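Side-chain contacts in nascent polypeptide-associated complex protein (Methanothermobacter marburgensis, PDB 1TR8), which probably contacts nascent chains as they emerge from the ribosome, working as a homodimer that binds ribosomal RNA: residues D68-M73 with A78-A83; R85-T90 with A95-R100. One frame throughout, in Å; residues are numbered along the deposited sequence.

Contact 1. Residues D68-M73 with A78-A83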
ATOM      1  N   ASP A  68     -10.021  -0.486  31.449  1.00 56.97           N
ATOM      2  CA  ASP A  68     -11.120  -0.255  30.523  1.00 57.56           C
ATOM      3  C   ASP A  68     -11.711  -1.543  30.001  1.00 57.31           C
ATOM      4  O   ASP A  68     -12.920  -1.662  29.904  1.00 58.65           O
ATOM      5  CB  ASP A  68     -10.636   0.570  29.348  1.00 58.91           C
ATOM      6  CG  ASP A  68     -10.275   1.982  29.741  1.00 60.44           C
ATOM      7  OD1 ASP A  68     -10.316   2.297  30.951  1.00 63.41           O
ATOM      8  OD2 ASP A  68      -9.947   2.836  28.898  1.00 64.53           O
ATOM      9  N   ILE A  69     -10.864  -2.509  29.660  1.00 56.95           N
ATOM     10  CA  ILE A  69     -11.341  -3.841  29.265  1.00 57.33           C
ATOM     11  C   ILE A  69     -12.177  -4.447  30.378  1.00 56.55           C
ATOM     12  O   ILE A  69     -13.282  -4.887  30.131  1.00 55.91           O
ATOM     13  CB  ILE A  69     -10.166  -4.771  28.915  1.00 56.56           C
ATOM     14  CG1 ILE A  69      -9.419  -4.218  27.701  1.00 58.72           C
ATOM     15  CG2 ILE A  69     -10.651  -6.191  28.599  1.00 57.23           C
ATOM     16  CD1 ILE A  69      -8.110  -4.918  27.432  1.00 57.91           C
ATOM     17  N   GLU A  70     -11.656  -4.413  31.599  1.00 57.60           N
ATOM     18  CA  GLU A  70     -12.354  -4.924  32.789  1.00 58.92           C
ATOM     19  C   GLU A  70     -13.722  -4.278  32.973  1.00 58.34           C
ATOM     20  O   GLU A  70     -14.712  -4.970  33.168  1.00 57.47           O
ATOM     21  CB  GLU A  70     -11.514  -4.682  34.044  1.00 59.40           C
ATOM     22  CG  GLU A  70     -10.380  -5.674  34.201  1.00 62.42           C
ATOM     23  CD  GLU A  70      -9.417  -5.294  35.311  1.00 64.71           C
ATOM     24  OE1 GLU A  70      -9.804  -4.521  36.234  1.00 70.62           O
ATOM     25  OE2 GLU A  70      -8.259  -5.778  35.260  1.00 70.09           O
ATOM     26  N   LEU A  71     -13.763  -2.956  32.882  1.00 59.13           N
ATOM     27  CA  LEU A  71     -15.008  -2.192  33.063  1.00 59.99           C
ATOM     28  C   LEU A  71     -16.078  -2.597  32.048  1.00 60.12           C
ATOM     29  O   LEU A  71     -17.238  -2.856  32.392  1.00 58.78           O
ATOM     30  CB  LEU A  71     -14.724  -0.694  32.944  1.00 59.85           C
ATOM     31  CG  LEU A  71     -15.736   0.270  33.572  1.00 62.10           C
ATOM     32  CD1 LEU A  71     -15.019   1.491  34.093  1.00 64.82           C
ATOM     33  CD2 LEU A  71     -16.794   0.699  32.602  1.00 66.27           C
ATOM     34  N   VAL A  72     -15.659  -2.730  30.797  1.00 60.37           N
ATOM     35  CA  VAL A  72     -16.584  -3.121  29.737  1.00 60.86           C
ATOM     36  C   VAL A  72     -17.091  -4.561  29.928  1.00 60.63           C
ATOM     37  O   VAL A  72     -18.265  -4.842  29.730  1.00 59.65           O
ATOM     38  CB  VAL A  72     -15.940  -2.975  28.331  1.00 61.16           C
ATOM     39  CG1 VAL A  72     -16.910  -3.427  27.249  1.00 62.86           C
ATOM     40  CG2 VAL A  72     -15.510  -1.551  28.078  1.00 61.49           C
HETATM   41  N   MSE A  73     -16.204  -5.467  30.313  1.00 60.98           N
HETATM   42  CA  MSE A  73     -16.584  -6.850  30.565  1.00 62.59           C
HETATM   43  C   MSE A  73     -17.612  -6.937  31.698  1.00 61.76           C
HETATM   44  O   MSE A  73     -18.595  -7.668  31.601  1.00 62.11           O
HETATM   45  CB  MSE A  73     -15.348  -7.660  30.958  1.00 62.20           C
HETATM   46  CG  MSE A  73     -14.337  -7.835  29.855  1.00 64.38           C
HETATM   47 SE   MSE A  73     -12.785  -8.855  30.474  1.00 70.99          SE
HETATM   48  CE  MSE A  73     -12.050  -7.706  31.640  1.00 74.83           C
ATOM     49  N   ALA A  78     -19.362  -9.166  28.733  1.00 57.95           N
ATOM     50  CA  ALA A  78     -18.720  -9.627  27.510  1.00 57.23           C
ATOM     51  C   ALA A  78     -17.414 -10.339  27.842  1.00 57.80           C
ATOM     52  O   ALA A  78     -16.834 -10.140  28.911  1.00 56.70           O
ATOM     53  CB  ALA A  78     -18.470  -8.467  26.583  1.00 57.19           C
ATOM     54  N   SER A  79     -16.996 -11.222  26.937  1.00 57.78           N
ATOM     55  CA  SER A  79     -15.731 -11.910  27.059  1.00 57.47           C
ATOM     56  C   SER A  79     -14.626 -10.896  26.906  1.00 57.75           C
ATOM     57  O   SER A  79     -14.858  -9.796  26.413  1.00 57.97           O
ATOM     58  CB  SER A  79     -15.571 -12.963  25.961  1.00 57.97           C
ATOM     59  OG  SER A  79     -15.604 -12.353  24.682  1.00 59.08           O
ATOM     60  N   ARG A  80     -13.416 -11.300  27.282  1.00 57.94           N
ATOM     61  CA  ARG A  80     -12.269 -10.436  27.191  1.00 58.76           C
ATOM     62  C   ARG A  80     -12.079 -10.083  25.738  1.00 59.01           C
ATOM     63  O   ARG A  80     -11.768  -8.947  25.412  1.00 59.30           O
ATOM     64  CB  ARG A  80     -11.036 -11.153  27.719  1.00 58.53           C
ATOM     65  CG  ARG A  80      -9.806 -10.294  27.754  1.00 60.39           C
ATOM     66  CD  ARG A  80      -8.769 -10.799  28.725  1.00 62.24           C
ATOM     67  NE  ARG A  80      -9.033 -10.347  30.087  1.00 66.64           N
ATOM     68  CZ  ARG A  80      -8.511  -9.243  30.617  1.00 67.53           C
ATOM     69  NH1 ARG A  80      -7.718  -8.461  29.886  1.00 67.15           N
ATOM     70  NH2 ARG A  80      -8.818  -8.898  31.868  1.00 66.05           N
ATOM     71  N   GLU A  81     -12.210 -11.105  24.897  1.00 58.65           N
ATOM     72  CA  GLU A  81     -12.125 -11.012  23.447  1.00 59.51           C
ATOM     73  C   GLU A  81     -13.054  -9.958  22.828  1.00 58.83           C
ATOM     74  O   GLU A  81     -12.611  -9.064  22.111  1.00 59.09           O
ATOM     75  CB  GLU A  81     -12.458 -12.393  22.863  1.00 59.83           C
ATOM     76  CG  GLU A  81     -12.444 -12.448  21.352  1.00 62.96           C
ATOM     77  CD  GLU A  81     -12.667 -13.843  20.806  1.00 64.59           C
ATOM     78  OE1 GLU A  81     -13.449 -14.621  21.417  1.00 72.17           O
ATOM     79  OE2 GLU A  81     -12.044 -14.155  19.765  1.00 67.53           O
ATOM     80  N   ASP A  82     -14.346 -10.065  23.096  1.00 57.81           N
ATOM     81  CA  ASP A  82     -15.302  -9.083  22.573  1.00 57.39           C
ATOM     82  C   ASP A  82     -15.126  -7.694  23.153  1.00 56.96           C
ATOM     83  O   ASP A  82     -15.328  -6.703  22.468  1.00 58.12           O
ATOM     84  CB  ASP A  82     -16.735  -9.547  22.834  1.00 57.84           C
ATOM     85  CG  ASP A  82     -17.052 -10.850  22.160  1.00 59.32           C
ATOM     86  OD1 ASP A  82     -16.338 -11.227  21.201  1.00 60.81           O
ATOM     87  OD2 ASP A  82     -17.986 -11.580  22.541  1.00 67.35           O
ATOM     88  N   ALA A  83     -14.813  -7.597  24.439  1.00 56.85           N
ATOM     89  CA  ALA A  83     -14.637  -6.282  25.058  1.00 56.57           C
ATOM     90  C   ALA A  83     -13.455  -5.594  24.399  1.00 56.55           C
ATOM     91  O   ALA A  83     -13.492  -4.416  24.061  1.00 56.30           O
ATOM     92  CB  ALA A  83     -14.434  -6.408  26.580  1.00 55.28           C
TER
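A83 presses its methyl against helix 66-76 in the buried part of this contact: its CB lies 3.6 Å from CG of M73, a selenomethionine, and 3.9 Å from V72 CG1. V72 CG1 stands anti to the backbone N (chi1 178°), which turns that methyl to the A83 side, while I69 touches A83 more lightly. I69, V72 and A83 are all buried, and L87 packs on I69 and V72, so this half is closed off from solvent.

The other half is close in distance but lies toward solvent, with M73 and E70 partly exposed. There the exposed R80 reaches back over segment 68-73, its chain bent at chi3 (-84°), and one guanidinium face receives two methyls: M73 CE, 3.5 Å from R80 NH2, and I69 CG2, 3.9 Å from R80 NH1. The charged end is held by a salt bridge from NH1 to E66, whereas E70 OE2 stays 4.6 Å from R80 NH2. At the turn, a weak hydrogen bond runs from A78 N to M73 O, and S79 OG N-caps the second helix by accepting from D82 N at 3.1 Å, nearly straight at 172°. Two helices joined by a short, capped turn are characteristic of the first half of the three-helix UBA domain.

Contact 2. Residues R85-T90 with A95-R100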
ATOM      1  N   ARG A  85     -12.146  -6.225  21.386  1.00 57.51           N
ATOM      2  CA  ARG A  85     -12.539  -5.853  20.022  1.00 57.97           C
ATOM      3  C   ARG A  85     -13.499  -4.652  19.966  1.00 56.16           C
ATOM      4  O   ARG A  85     -13.318  -3.728  19.192  1.00 56.68           O
ATOM      5  CB  ARG A  85     -13.161  -7.052  19.310  1.00 58.04           C
ATOM      6  CG  ARG A  85     -13.630  -6.727  17.890  1.00 61.07           C
ATOM      7  CD  ARG A  85     -14.118  -7.946  17.087  1.00 64.66           C
ATOM      8  NE  ARG A  85     -14.934  -8.842  17.906  1.00 69.40           N
ATOM      9  CZ  ARG A  85     -14.688 -10.134  18.095  1.00 73.28           C
ATOM     10  NH1 ARG A  85     -13.653 -10.721  17.517  1.00 74.74           N
ATOM     11  NH2 ARG A  85     -15.498 -10.849  18.862  1.00 75.57           N
ATOM     12  N   ALA A  86     -14.489  -4.619  20.838  1.00 55.58           N
ATOM     13  CA  ALA A  86     -15.351  -3.445  20.949  1.00 55.69           C
ATOM     14  C   ALA A  86     -14.580  -2.138  21.131  1.00 54.67           C
ATOM     15  O   ALA A  86     -14.894  -1.125  20.503  1.00 54.53           O
ATOM     16  CB  ALA A  86     -16.322  -3.618  22.098  1.00 56.30           C
ATOM     17  N   LEU A  87     -13.618  -2.147  22.044  1.00 55.16           N
ATOM     18  CA  LEU A  87     -12.836  -0.945  22.377  1.00 55.42           C
ATOM     19  C   LEU A  87     -11.908  -0.553  21.231  1.00 55.23           C
ATOM     20  O   LEU A  87     -11.668   0.622  20.990  1.00 56.34           O
ATOM     21  CB  LEU A  87     -12.024  -1.194  23.650  1.00 55.15           C
ATOM     22  CG  LEU A  87     -12.713  -0.913  24.984  1.00 55.62           C
ATOM     23  CD1 LEU A  87     -12.022  -1.671  26.124  1.00 54.21           C
ATOM     24  CD2 LEU A  87     -12.731   0.574  25.288  1.00 55.49           C
ATOM     25  N   GLN A  88     -11.345  -1.556  20.558  1.00 56.05           N
ATOM     26  CA  GLN A  88     -10.608  -1.356  19.313  1.00 55.72           C
ATOM     27  C   GLN A  88     -11.529  -0.649  18.313  1.00 55.14           C
ATOM     28  O   GLN A  88     -11.149   0.361  17.744  1.00 53.76           O
ATOM     29  CB  GLN A  88     -10.152  -2.692  18.690  1.00 55.37           C
ATOM     30  CG  GLN A  88      -8.954  -3.440  19.312  1.00 56.44           C
ATOM     31  CD  GLN A  88      -8.596  -4.754  18.543  1.00 58.71           C
ATOM     32  OE1 GLN A  88      -7.686  -4.776  17.693  1.00 63.14           O
ATOM     33  NE2 GLN A  88      -9.326  -5.829  18.827  1.00 60.15           N
ATOM     34  N   GLU A  89     -12.734  -1.196  18.114  1.00 55.54           N
ATOM     35  CA  GLU A  89     -13.725  -0.642  17.170  1.00 55.93           C
ATOM     36  C   GLU A  89     -14.076   0.823  17.435  1.00 55.26           C
ATOM     37  O   GLU A  89     -14.272   1.582  16.501  1.00 56.24           O
ATOM     38  CB  GLU A  89     -15.049  -1.433  17.159  1.00 56.82           C
ATOM     39  CG  GLU A  89     -15.050  -2.733  16.368  1.00 58.04           C
ATOM     40  CD  GLU A  89     -15.066  -2.550  14.860  1.00 61.21           C
ATOM     41  OE1 GLU A  89     -15.678  -1.577  14.351  1.00 63.09           O
ATOM     42  OE2 GLU A  89     -14.478  -3.421  14.176  1.00 62.21           O
ATOM     43  N   THR A  90     -14.201   1.223  18.693  1.00 54.93           N
ATOM     44  CA  THR A  90     -14.554   2.616  19.015  1.00 54.58           C
ATOM     45  C   THR A  90     -13.364   3.542  19.322  1.00 54.40           C
ATOM     46  O   THR A  90     -13.537   4.607  19.912  1.00 53.93           O
ATOM     47  CB  THR A  90     -15.485   2.632  20.223  1.00 54.90           C
ATOM     48  OG1 THR A  90     -14.776   2.217  21.404  1.00 54.57           O
ATOM     49  CG2 THR A  90     -16.590   1.613  20.053  1.00 55.34           C
ATOM     50  N   ALA A  95     -17.850   4.702  26.668  1.00 58.64           N
ATOM     51  CA  ALA A  95     -19.288   4.812  26.536  1.00 57.91           C
ATOM     52  C   ALA A  95     -19.778   3.998  25.343  1.00 57.80           C
ATOM     53  O   ALA A  95     -20.692   3.194  25.483  1.00 57.64           O
ATOM     54  CB  ALA A  95     -19.691   6.252  26.380  1.00 57.06           C
ATOM     55  N   GLU A  96     -19.174   4.217  24.180  1.00 57.52           N
ATOM     56  CA  GLU A  96     -19.628   3.586  22.954  1.00 58.89           C
ATOM     57  C   GLU A  96     -19.351   2.077  22.955  1.00 58.84           C
ATOM     58  O   GLU A  96     -20.132   1.301  22.419  1.00 59.68           O
ATOM     59  CB  GLU A  96     -18.948   4.226  21.757  1.00 58.46           C
ATOM     60  CG  GLU A  96     -19.332   5.676  21.557  1.00 62.67           C
ATOM     61  CD  GLU A  96     -18.381   6.409  20.640  1.00 65.00           C
ATOM     62  OE1 GLU A  96     -17.474   5.759  20.053  1.00 72.16           O
ATOM     63  OE2 GLU A  96     -18.571   7.637  20.487  1.00 72.96           O
ATOM     64  N   ALA A  97     -18.218   1.676  23.524  1.00 58.56           N
ATOM     65  CA  ALA A  97     -17.864   0.271  23.630  1.00 58.50           C
ATOM     66  C   ALA A  97     -18.947  -0.454  24.410  1.00 59.08           C
ATOM     67  O   ALA A  97     -19.429  -1.493  23.976  1.00 58.28           O
ATOM     68  CB  ALA A  97     -16.506   0.121  24.323  1.00 58.17           C
ATOM     69  N   ILE A  98     -19.385   0.164  25.512  1.00 60.38           N
ATOM     70  CA  ILE A  98     -20.460  -0.373  26.359  1.00 61.30           C
ATOM     71  C   ILE A  98     -21.789  -0.475  25.610  1.00 62.20           C
ATOM     72  O   ILE A  98     -22.450  -1.527  25.642  1.00 60.81           O
ATOM     73  CB  ILE A  98     -20.580   0.471  27.662  1.00 61.72           C
ATOM     74  CG1 ILE A  98     -19.446   0.092  28.623  1.00 62.15           C
ATOM     75  CG2 ILE A  98     -21.923   0.282  28.364  1.00 61.40           C
ATOM     76  CD1 ILE A  98     -19.297   1.033  29.802  1.00 64.44           C
HETATM   77  N   MSE A  99     -22.148   0.603  24.913  1.00 62.46           N
HETATM   78  CA  MSE A  99     -23.392   0.661  24.174  1.00 63.06           C
HETATM   79  C   MSE A  99     -23.433  -0.384  23.068  1.00 64.24           C
HETATM   80  O   MSE A  99     -24.476  -0.983  22.840  1.00 63.53           O
HETATM   81  CB  MSE A  99     -23.652   2.069  23.627  1.00 63.16           C
HETATM   82  CG  MSE A  99     -24.028   3.028  24.750  0.60 63.03           C
HETATM   83 SE   MSE A  99     -24.370   4.854  24.200  0.60 62.14          SE
HETATM   84  CE  MSE A  99     -26.191   4.751  23.731  0.60 66.65           C
ATOM     85  N   ARG A 100     -22.299  -0.668  22.435  1.00 64.97           N
ATOM     86  CA  ARG A 100     -22.338  -1.615  21.333  1.00 65.35           C
ATOM     87  C   ARG A 100     -22.416  -3.079  21.795  1.00 64.44           C
ATOM     88  O   ARG A 100     -22.774  -3.941  21.021  1.00 63.76           O
ATOM     89  CB  ARG A 100     -21.219  -1.360  20.301  1.00 66.15           C
ATOM     90  CG  ARG A 100     -19.854  -1.876  20.626  1.00 66.23           C
ATOM     91  CD  ARG A 100     -18.790  -1.493  19.583  1.00 65.84           C
ATOM     92  NE  ARG A 100     -18.768  -2.385  18.423  1.00 65.55           N
ATOM     93  CZ  ARG A 100     -18.952  -1.997  17.161  1.00 66.39           C
ATOM     94  NH1 ARG A 100     -19.184  -0.725  16.871  1.00 66.83           N
ATOM     95  NH2 ARG A 100     -18.916  -2.889  16.181  1.00 66.31           N
TER
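R100 lays its guanidinium across the side chain of E89, so that one face of the group meets aliphatic carbon: E89 CB sits over the middle of that face, 3.9 Å from R100 CZ, and E89 CG lies as far from R100 NH2. The two chains are roughly perpendicular. A bend at chi2 (-74°) folds the E89 carboxylate back beside R100, and the two planes are 25° apart. Because E89 is stacked over the guanidinium face, OE1 is well out of its plane, and the long 3.9 Å approach of OE1 to R100 NH2 is a salt bridge resting on charge alone, with no N-H aimed at the oxygen. The other oxygen, OE2, bridges R26, in the turn between strands 19-23 and 27-32. An alanine here, lacking CG and the carboxylate, would probably leave R26 without this salt-bridge partner and the R100 guanidinium less firmly held.

T90 and E96 form a more polar margin. T90 and R100 run alongside one another in opposing senses, with T90 CG2 3.8 Å from R100 CD, while T90 OG1 is tied to D93 O in the connecting turn. E96, which is exposed, brings OE1 within 3.7 Å of T90 CB. The apolar cluster is made by A86, L87 and A97. A97 points its methyl into the buried side, 3.9 Å from L87 CD2, and it faces A86 at the closest backbone approach, where the CA atoms are 5.2 Å apart. Small alanines at this point fit the 8.6 Å separation of the short axes, which run at 127° to each other. Such close packing of the second and third helices is a feature of the compact three-helix UBA fold.

Contact 1 comes wholly before contact 2 in sequence, and there is about 9 Å between their centres. Helix 80-89 serves both: its beginning packs on helix 66-76 in contact 1, and its later part packs on helix 94-100 in contact 2. L87 connects them directly, its CD1 lying 3.8 Å from I69 N and 4.0 Å from V72 CG2. The bundle is closed by the outer helices, where L71 CD2 meets I98 CD1 at 3.8 Å. All four segments belong to the C-terminal UBA domain, which comes after strand 53-61 in the chain. Helix 80-89, packed on both other helices, makes that domain one compact three-helix unit.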